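Local coordinates for protein thiosulfate sulfurtransferase YnjE (Escherichia coli, PDB 2WLR) that transfers sulfur from thiosulfate to cyanide in the periplasm, giving thiocyanate and sulfite through a cysteine persulfide intermediate, at residues 123-135 against 232-246. Numbering follows the deposited sequence.
Sequences EQLVYPQWLHDLQ and RLLDGGWQTWSDAGL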
ATOM      1  N   GLU A 123       2.805  -9.641  -5.828  1.00  9.70           N
ATOM      2  CA  GLU A 123       1.564 -10.184  -6.343  1.00  9.61           C
ATOM      3  C   GLU A 123       0.364  -9.877  -5.466  1.00  8.59           C
ATOM      4  O   GLU A 123      -0.770 -10.052  -5.889  1.00  8.43           O
ATOM      5  CB  GLU A 123       1.712 -11.696  -6.567  1.00 10.66           C
ATOM      6  CG  GLU A 123       1.699 -12.581  -5.344  1.00 13.10           C
ATOM      7  CD  GLU A 123       2.976 -12.534  -4.515  1.00 15.13           C
ATOM      8  OE1 GLU A 123       4.031 -12.075  -5.004  1.00 17.44           O
ATOM      9  OE2 GLU A 123       2.924 -13.018  -3.362  1.00 21.90           O
ATOM     10  N   GLN A 124       0.618  -9.403  -4.259  1.00  8.60           N
ATOM     11  CA  GLN A 124      -0.469  -8.956  -3.373  1.00  8.86           C
ATOM     12  C   GLN A 124      -1.043  -7.628  -3.729  1.00  8.73           C
ATOM     13  O   GLN A 124      -2.106  -7.271  -3.220  1.00  9.79           O
ATOM     14  CB  GLN A 124       0.015  -8.907  -1.939  1.00  8.05           C
ATOM     15  CG  GLN A 124       0.329 -10.310  -1.363  1.00  8.41           C
ATOM     16  CD  GLN A 124       1.169 -10.289  -0.106  1.00  8.99           C
ATOM     17  OE1 GLN A 124       1.557  -9.243   0.425  1.00  9.54           O
ATOM     18  NE2 GLN A 124       1.437 -11.485   0.416  1.00 10.06           N
ATOM     19  N   LEU A 125      -0.337  -6.848  -4.536  1.00  8.33           N
ATOM     20  CA  LEU A 125      -0.752  -5.495  -4.948  1.00  9.48           C
ATOM     21  C   LEU A 125      -0.952  -5.535  -6.429  1.00  8.94           C
ATOM     22  O   LEU A 125      -0.047  -5.257  -7.218  1.00  9.48           O
ATOM     23  CB  LEU A 125       0.304  -4.436  -4.567  1.00 10.30           C
ATOM     24  CG  LEU A 125       0.440  -4.211  -3.072  1.00 15.07           C
ATOM     25  CD1 LEU A 125       1.638  -3.337  -2.782  1.00 17.34           C
ATOM     26  CD2 LEU A 125      -0.782  -3.579  -2.440  1.00 18.69           C
ATOM     27  N   VAL A 126      -2.164  -5.883  -6.832  1.00  8.93           N
ATOM     28  CA  VAL A 126      -2.455  -6.040  -8.258  1.00  8.90           C
ATOM     29  C   VAL A 126      -2.763  -4.701  -8.960  1.00  8.93           C
ATOM     30  O   VAL A 126      -2.882  -3.651  -8.321  1.00  8.62           O
ATOM     31  CB  VAL A 126      -3.580  -7.070  -8.483  1.00  8.74           C
ATOM     32  CG1 VAL A 126      -3.282  -8.360  -7.674  1.00 10.45           C
ATOM     33  CG2 VAL A 126      -4.965  -6.464  -8.120  1.00 10.77           C
ATOM     34  N   TYR A 127      -2.907  -4.737 -10.275  1.00  8.12           N
ATOM     35  CA  TYR A 127      -3.132  -3.554 -11.079  1.00  8.71           C
ATOM     36  C   TYR A 127      -4.249  -3.842 -12.101  1.00  9.43           C
ATOM     37  O   TYR A 127      -4.605  -5.018 -12.318  1.00  9.86           O
ATOM     38  CB  TYR A 127      -1.816  -3.118 -11.725  1.00  9.11           C
ATOM     39  CG  TYR A 127      -1.235  -4.067 -12.742  1.00  9.39           C
ATOM     40  CD1 TYR A 127      -0.515  -5.189 -12.367  1.00  9.36           C
ATOM     41  CD2 TYR A 127      -1.396  -3.819 -14.101  1.00 10.58           C
ATOM     42  CE1 TYR A 127       0.030  -6.020 -13.309  1.00  9.55           C
ATOM     43  CE2 TYR A 127      -0.855  -4.681 -15.059  1.00 10.23           C
ATOM     44  CZ  TYR A 127      -0.152  -5.769 -14.653  1.00 10.63           C
ATOM     45  OH  TYR A 127       0.372  -6.578 -15.642  1.00 13.47           O
ATOM     46  N   PRO A 128      -4.818  -2.794 -12.724  1.00 10.09           N
ATOM     47  CA  PRO A 128      -6.067  -3.011 -13.481  1.00 10.09           C
ATOM     48  C   PRO A 128      -6.003  -4.014 -14.621  1.00 11.24           C
ATOM     49  O   PRO A 128      -6.858  -4.909 -14.708  1.00 10.97           O
ATOM     50  CB  PRO A 128      -6.430  -1.599 -13.964  1.00 10.64           C
ATOM     51  CG  PRO A 128      -5.896  -0.723 -12.893  1.00 10.59           C
ATOM     52  CD  PRO A 128      -4.570  -1.369 -12.523  1.00 11.48           C
ATOM     53  N   GLN A 129      -5.030  -3.895 -15.505  1.00 12.01           N
ATOM     54  CA  GLN A 129      -4.957  -4.835 -16.614  1.00 12.15           C
ATOM     55  C   GLN A 129      -4.901  -6.282 -16.153  1.00 12.53           C
ATOM     56  O   GLN A 129      -5.499  -7.176 -16.764  1.00 11.97           O
ATOM     57  CB  GLN A 129      -3.790  -4.520 -17.545  1.00 13.57           C
ATOM     58  CG  GLN A 129      -3.915  -5.269 -18.875  1.00 14.63           C
ATOM     59  CD  GLN A 129      -5.128  -4.831 -19.693  1.00 17.29           C
ATOM     60  OE1 GLN A 129      -5.380  -3.627 -19.847  1.00 21.08           O
ATOM     61  NE2 GLN A 129      -5.904  -5.796 -20.174  1.00 18.48           N
ATOM     62  N   TRP A 130      -4.207  -6.535 -15.055  1.00 11.38           N
ATOM     63  CA  TRP A 130      -4.057  -7.897 -14.545  1.00 11.45           C
ATOM     64  C   TRP A 130      -5.428  -8.430 -14.187  1.00 12.24           C
ATOM     65  O   TRP A 130      -5.795  -9.542 -14.542  1.00 12.06           O
ATOM     66  CB  TRP A 130      -3.148  -7.915 -13.307  1.00 11.99           C
ATOM     67  CG  TRP A 130      -2.976  -9.265 -12.662  1.00  9.97           C
ATOM     68  CD1 TRP A 130      -2.026 -10.201 -12.977  1.00 12.02           C
ATOM     69  CD2 TRP A 130      -3.756  -9.834 -11.597  1.00 11.13           C
ATOM     70  NE1 TRP A 130      -2.160 -11.299 -12.180  1.00 12.54           N
ATOM     71  CE2 TRP A 130      -3.217 -11.111 -11.321  1.00  9.59           C
ATOM     72  CE3 TRP A 130      -4.870  -9.405 -10.859  1.00 11.09           C
ATOM     73  CZ2 TRP A 130      -3.756 -11.946 -10.350  1.00 12.81           C
ATOM     74  CZ3 TRP A 130      -5.382 -10.233  -9.892  1.00 11.76           C
ATOM     75  CH2 TRP A 130      -4.820 -11.493  -9.645  1.00 10.95           C
ATOM     76  N   LEU A 131      -6.199  -7.618 -13.476  1.00 11.93           N
ATOM     77  CA  LEU A 131      -7.499  -8.043 -13.012  1.00 13.23           C
ATOM     78  C   LEU A 131      -8.438  -8.214 -14.189  1.00 13.43           C
ATOM     79  O   LEU A 131      -9.234  -9.134 -14.213  1.00 14.42           O
ATOM     80  CB  LEU A 131      -8.034  -7.009 -12.039  1.00 14.17           C
ATOM     81  CG  LEU A 131      -9.334  -7.319 -11.330  1.00 17.86           C
ATOM     82  CD1 LEU A 131      -9.269  -8.694 -10.675  1.00 20.24           C
ATOM     83  CD2 LEU A 131      -9.578  -6.208 -10.313  1.00 18.81           C
ATOM     84  N   HIS A 132      -8.365  -7.316 -15.157  1.00 12.93           N
ATOM     85  CA  HIS A 132      -9.196  -7.471 -16.341  1.00 13.88           C
ATOM     86  C   HIS A 132      -8.844  -8.786 -17.053  1.00 14.53           C
ATOM     87  O   HIS A 132      -9.740  -9.575 -17.387  1.00 14.49           O
ATOM     88  CB  HIS A 132      -9.047  -6.266 -17.246  1.00 13.81           C
ATOM     89  CG  HIS A 132      -9.839  -6.373 -18.498  1.00 17.17           C
ATOM     90  ND1 HIS A 132     -11.216  -6.392 -18.513  1.00 19.75           N
ATOM     91  CD2 HIS A 132      -9.441  -6.485 -19.783  1.00 18.78           C
ATOM     92  CE1 HIS A 132     -11.634  -6.503 -19.762  1.00 19.41           C
ATOM     93  NE2 HIS A 132     -10.578  -6.577 -20.551  1.00 20.12           N
ATOM     94  N   ASP A 133      -7.568  -9.030 -17.277  1.00 13.98           N
ATOM     95  CA  ASP A 133      -7.145 -10.278 -17.934  1.00 14.53           C
ATOM     96  C   ASP A 133      -7.619 -11.502 -17.155  1.00 14.87           C
ATOM     97  O   ASP A 133      -8.105 -12.469 -17.768  1.00 14.87           O
ATOM     98  CB  ASP A 133      -5.618 -10.344 -18.120  1.00 15.19           C
ATOM     99  CG  ASP A 133      -5.087  -9.336 -19.127  1.00 18.17           C
ATOM    100  OD1 ASP A 133      -5.862  -8.808 -19.936  1.00 21.02           O
ATOM    101  OD2 ASP A 133      -3.868  -9.057 -19.084  1.00 23.35           O
ATOM    102  N   LEU A 134      -7.495 -11.492 -15.831  1.00 14.57           N
ATOM    103  CA  LEU A 134      -7.996 -12.589 -14.999  1.00 14.99           C
ATOM    104  C   LEU A 134      -9.476 -12.819 -15.263  1.00 15.83           C
ATOM    105  O   LEU A 134      -9.903 -13.936 -15.521  1.00 16.36           O
ATOM    106  CB  LEU A 134      -7.786 -12.283 -13.525  1.00 14.84           C
ATOM    107  CG  LEU A 134      -8.288 -13.326 -12.525  1.00 15.75           C
ATOM    108  CD1 LEU A 134      -7.439 -14.551 -12.585  1.00 17.35           C
ATOM    109  CD2 LEU A 134      -8.349 -12.739 -11.117  1.00 16.43           C
ATOM    110  N   GLN A 135     -10.259 -11.745 -15.221  1.00 16.78           N
ATOM    111  CA  GLN A 135     -11.707 -11.836 -15.425  1.00 18.32           C
ATOM    112  C   GLN A 135     -12.081 -12.369 -16.790  1.00 19.09           C
ATOM    113  O   GLN A 135     -13.163 -12.963 -16.978  1.00 19.61           O
ATOM    114  CB  GLN A 135     -12.348 -10.460 -15.261  1.00 19.11           C
ATOM    115  CG  GLN A 135     -12.292  -9.909 -13.874  1.00 21.52           C
ATOM    116  CD  GLN A 135     -12.761  -8.447 -13.774  1.00 25.44           C
ATOM    117  OE1 GLN A 135     -12.817  -7.709 -14.762  1.00 28.64           O
ATOM    118  NE2 GLN A 135     -13.082  -8.027 -12.561  1.00 29.32           N
ATOM    119  N   ARG A 232      -5.530  -9.860  -1.545  1.00  7.93           N
ATOM    120  CA  ARG A 232      -4.820  -8.900  -2.374  1.00  8.48           C
ATOM    121  C   ARG A 232      -5.603  -7.611  -2.466  1.00  8.66           C
ATOM    122  O   ARG A 232      -6.818  -7.572  -2.199  1.00  9.18           O
ATOM    123  CB  ARG A 232      -4.606  -9.465  -3.765  1.00  8.43           C
ATOM    124  CG  ARG A 232      -4.004 -10.829  -3.729  1.00  8.78           C
ATOM    125  CD  ARG A 232      -3.563 -11.284  -5.073  1.00 10.74           C
ATOM    126  NE  ARG A 232      -3.279 -12.699  -5.105  1.00 10.68           N
ATOM    127  CZ  ARG A 232      -2.692 -13.306  -6.130  1.00 13.13           C
ATOM    128  NH1 ARG A 232      -2.234 -12.607  -7.158  1.00 12.79           N
ATOM    129  NH2 ARG A 232      -2.565 -14.624  -6.106  1.00 13.84           N
ATOM    130  N   LEU A 233      -4.898  -6.543  -2.833  1.00  8.55           N
ATOM    131  CA  LEU A 233      -5.507  -5.220  -3.033  1.00  8.53           C
ATOM    132  C   LEU A 233      -5.244  -4.784  -4.435  1.00  8.80           C
ATOM    133  O   LEU A 233      -4.180  -5.025  -4.982  1.00  9.82           O
ATOM    134  CB  LEU A 233      -4.849  -4.157  -2.162  1.00 10.30           C
ATOM    135  CG  LEU A 233      -5.020  -4.255  -0.660  1.00 12.61           C
ATOM    136  CD1 LEU A 233      -4.253  -3.089   0.020  1.00 14.39           C
ATOM    137  CD2 LEU A 233      -6.498  -4.262  -0.270  1.00 16.01           C
ATOM    138  N   LEU A 234      -6.190  -4.058  -4.999  1.00  8.38           N
ATOM    139  CA  LEU A 234      -5.898  -3.269  -6.193  1.00  8.41           C
ATOM    140  C   LEU A 234      -5.142  -2.003  -5.813  1.00  9.33           C
ATOM    141  O   LEU A 234      -5.666  -1.131  -5.156  1.00  9.13           O
ATOM    142  CB  LEU A 234      -7.178  -2.899  -6.947  1.00  9.28           C
ATOM    143  CG  LEU A 234      -7.058  -1.997  -8.172  1.00  8.94           C
ATOM    144  CD1 LEU A 234      -6.126  -2.607  -9.243  1.00 10.97           C
ATOM    145  CD2 LEU A 234      -8.422  -1.712  -8.784  1.00 10.84           C
ATOM    146  N   ASP A 235      -3.908  -1.911  -6.279  1.00  9.34           N
ATOM    147  CA  ASP A 235      -2.994  -0.817  -5.916  1.00  9.37           C
ATOM    148  C   ASP A 235      -3.594   0.473  -6.462  1.00  9.16           C
ATOM    149  O   ASP A 235      -3.889   0.550  -7.653  1.00 10.24           O
ATOM    150  CB  ASP A 235      -1.642  -1.119  -6.558  1.00  9.99           C
ATOM    151  CG  ASP A 235      -0.502  -0.256  -6.040  1.00  9.31           C
ATOM    152  OD1 ASP A 235      -0.662   0.458  -5.039  1.00 11.51           O
ATOM    153  OD2 ASP A 235       0.549  -0.322  -6.708  1.00 10.91           O
ATOM    154  N   GLY A 236      -3.826   1.446  -5.582  1.00  8.99           N
ATOM    155  CA  GLY A 236      -4.383   2.715  -5.987  1.00  9.01           C
ATOM    156  C   GLY A 236      -5.899   2.744  -6.047  1.00 10.29           C
ATOM    157  O   GLY A 236      -6.509   3.816  -6.224  1.00 13.13           O
ATOM    158  N   GLY A 237      -6.526   1.596  -5.877  1.00 11.20           N
ATOM    159  CA  GLY A 237      -7.966   1.523  -5.817  1.00 11.12           C
ATOM    160  C   GLY A 237      -8.696   1.739  -7.116  1.00 11.15           C
ATOM    161  O   GLY A 237      -8.149   1.665  -8.193  1.00 10.47           O
ATOM    162  N   TRP A 238      -9.976   2.059  -6.967  1.00 11.00           N
ATOM    163  CA  TRP A 238     -10.882   2.259  -8.082  1.00 11.00           C
ATOM    164  C   TRP A 238     -10.384   3.235  -9.124  1.00 11.67           C
ATOM    165  O   TRP A 238     -10.600   3.018 -10.301  1.00 11.61           O
ATOM    166  CB  TRP A 238     -12.222   2.749  -7.540  1.00 11.88           C
ATOM    167  CG  TRP A 238     -13.095   3.335  -8.621  1.00 11.01           C
ATOM    168  CD1 TRP A 238     -13.318   4.656  -8.840  1.00 13.65           C
ATOM    169  CD2 TRP A 238     -13.797   2.622  -9.657  1.00 11.40           C
ATOM    170  NE1 TRP A 238     -14.123   4.819  -9.948  1.00 14.28           N
ATOM    171  CE2 TRP A 238     -14.427   3.586 -10.465  1.00 13.80           C
ATOM    172  CE3 TRP A 238     -13.913   1.268 -10.006  1.00 11.92           C
ATOM    173  CZ2 TRP A 238     -15.226   3.236 -11.566  1.00 14.05           C
ATOM    174  CZ3 TRP A 238     -14.712   0.920 -11.102  1.00 13.97           C
ATOM    175  CH2 TRP A 238     -15.341   1.921 -11.870  1.00 13.93           C
ATOM    176  N   GLN A 239      -9.765   4.320  -8.684  1.00 11.33           N
ATOM    177  CA  GLN A 239      -9.402   5.366  -9.639  1.00 12.38           C
ATOM    178  C   GLN A 239      -8.475   4.823 -10.718  1.00 11.44           C
ATOM    179  O   GLN A 239      -8.509   5.289 -11.859  1.00 13.36           O
ATOM    180  CB  GLN A 239      -8.782   6.564  -8.939  1.00 12.77           C
ATOM    181  CG  GLN A 239      -8.750   7.828  -9.822  1.00 16.95           C
ATOM    182  CD  GLN A 239     -10.113   8.192 -10.369  1.00 20.53           C
ATOM    183  OE1 GLN A 239     -11.118   8.149  -9.652  1.00 23.11           O
ATOM    184  NE2 GLN A 239     -10.159   8.556 -11.648  1.00 23.58           N
ATOM    185  N   THR A 240      -7.624   3.861 -10.382  1.00 10.87           N
ATOM    186  CA  THR A 240      -6.736   3.278 -11.387  1.00  9.97           C
ATOM    187  C   THR A 240      -7.516   2.496 -12.466  1.00 10.39           C
ATOM    188  O   THR A 240      -7.109   2.476 -13.630  1.00 10.59           O
ATOM    189  CB  THR A 240      -5.628   2.362 -10.785  1.00 10.24           C
ATOM    190  OG1 THR A 240      -6.175   1.159 -10.220  1.00 11.14           O
ATOM    191  CG2 THR A 240      -4.736   3.126  -9.771  1.00 10.61           C
ATOM    192  N   TRP A 241      -8.573   1.805 -12.077  1.00 10.00           N
ATOM    193  CA  TRP A 241      -9.468   1.148 -13.033  1.00 10.11           C
ATOM    194  C   TRP A 241     -10.161   2.157 -13.930  1.00 12.52           C
ATOM    195  O   TRP A 241     -10.203   1.983 -15.151  1.00 13.62           O
ATOM    196  CB  TRP A 241     -10.508   0.303 -12.297  1.00 10.35           C
ATOM    197  CG  TRP A 241     -11.325  -0.558 -13.235  1.00  9.41           C
ATOM    198  CD1 TRP A 241     -12.473  -0.224 -13.867  1.00 11.40           C
ATOM    199  CD2 TRP A 241     -11.046  -1.909 -13.591  1.00  8.93           C
ATOM    200  NE1 TRP A 241     -12.918  -1.256 -14.612  1.00 10.91           N
ATOM    201  CE2 TRP A 241     -12.080  -2.333 -14.451  1.00  9.79           C
ATOM    202  CE3 TRP A 241     -10.040  -2.821 -13.259  1.00  9.55           C
ATOM    203  CZ2 TRP A 241     -12.099  -3.593 -15.016  1.00 10.79           C
ATOM    204  CZ3 TRP A 241     -10.070  -4.051 -13.801  1.00  9.55           C
ATOM    205  CH2 TRP A 241     -11.105  -4.454 -14.665  1.00  8.88           C
ATOM    206  N   SER A 242     -10.683   3.203 -13.315  1.00 14.01           N
ATOM    207  CA  SER A 242     -11.382   4.276 -14.030  1.00 15.68           C
ATOM    208  C   SER A 242     -10.446   4.924 -15.055  1.00 16.57           C
ATOM    209  O   SER A 242     -10.789   5.061 -16.249  1.00 17.60           O
ATOM    210  CB  SER A 242     -11.899   5.312 -13.030  1.00 16.01           C
ATOM    211  OG  SER A 242     -12.660   6.335 -13.678  1.00 20.98           O
ATOM    212  N   ASP A 243      -9.249   5.283 -14.601  1.00 17.29           N
ATOM    213  CA  ASP A 243      -8.262   5.917 -15.466  1.00 18.12           C
ATOM    214  C   ASP A 243      -7.736   4.996 -16.578  1.00 17.66           C
ATOM    215  O   ASP A 243      -7.299   5.482 -17.624  1.00 19.07           O
ATOM    216  CB  ASP A 243      -7.120   6.480 -14.627  1.00 18.87           C
ATOM    217  CG  ASP A 243      -7.553   7.694 -13.783  1.00 21.99           C
ATOM    218  OD1 ASP A 243      -8.728   8.090 -13.846  1.00 28.55           O
ATOM    219  OD2 ASP A 243      -6.711   8.254 -13.062  1.00 28.37           O
ATOM    220  N   ALA A 244      -7.793   3.682 -16.384  1.00 16.98           N
ATOM    221  CA  ALA A 244      -7.392   2.723 -17.422  1.00 16.89           C
ATOM    222  C   ALA A 244      -8.414   2.581 -18.541  1.00 17.10           C
ATOM    223  O   ALA A 244      -8.110   1.968 -19.558  1.00 16.40           O
ATOM    224  CB  ALA A 244      -7.078   1.343 -16.798  1.00 16.72           C
ATOM    225  N   GLY A 245      -9.596   3.153 -18.358  1.00 16.89           N
ATOM    226  CA  GLY A 245     -10.660   3.066 -19.367  1.00 16.72           C
ATOM    227  C   GLY A 245     -11.237   1.671 -19.533  1.00 16.69           C
ATOM    228  O   GLY A 245     -11.863   1.367 -20.540  1.00 18.28           O
ATOM    229  N   LEU A 246     -11.102   0.821 -18.521  1.00 15.38           N
ATOM    230  CA  LEU A 246     -11.564  -0.557 -18.624  1.00 15.85           C
ATOM    231  C   LEU A 246     -13.089  -0.667 -18.445  1.00 15.00           C
ATOM    232  O   LEU A 246     -13.718   0.247 -17.915  1.00 15.74           O
ATOM    233  CB  LEU A 246     -10.808  -1.436 -17.624  1.00 15.96           C
ATOM    234  CG  LEU A 246      -9.337  -1.629 -18.019  1.00 15.92           C
ATOM    235  CD1 LEU A 246      -8.556  -2.156 -16.827  1.00 14.52           C
ATOM    236  CD2 LEU A 246      -9.146  -2.573 -19.190  1.00 18.57           C
TER
HETATM  237  O   HOH W   1       1.638  -3.028  -8.025  1.00 17.92           O
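Strand 125-126 pairs in parallel with strand 232-234, the bonds running on to Q124 O and D235 N: L233 N gives to Q124 O, V126 N to L233 O and D235 N to V126 O, each at 2.9 Å. Strand 125-126 thereby forms the edge of a five-stranded parallel sheet of order 1-5-4-2-3, the rhodanese pattern. L125 and L233 lie side by side on one sheet face, where L233 also meets helix 369-380.

The apolar contacts centre on P128 and W241. W241 is a knob among P128, L131, H132 and Q135; with CG anti to the backbone N (chi1 -171°), its six-membered ring reaches helix 128-135, the edge meeting L131 CB at CZ3 (4.0 Å). P128 CB rests on L246 CD1 (3.6 Å), while its CD touches L234 CD1, the two side chains crossing at about a right angle. L246 CD2 lies over one face of the H132 imidazole, a CH-pi contact.

R232 extends alongside E123 and Q124, E123 CG lying over one face of its guanidinium and its CD packing on V126 CG1. Its NH1 makes a weak bond to E123 O (3.2 Å, 123°) and lies obliquely against W130 CZ2 (3.6 Å). D230 pairs with NE, and NH1 also bonds A142 O. With an alanine here, D230 would be likely to lose its charged mate, and a gap to open between E123, V126 and W130.

Directional backbone bonds thus set the strand register, whereas largely apolar side chains hold the two following helices, crossing at -76°, against each other.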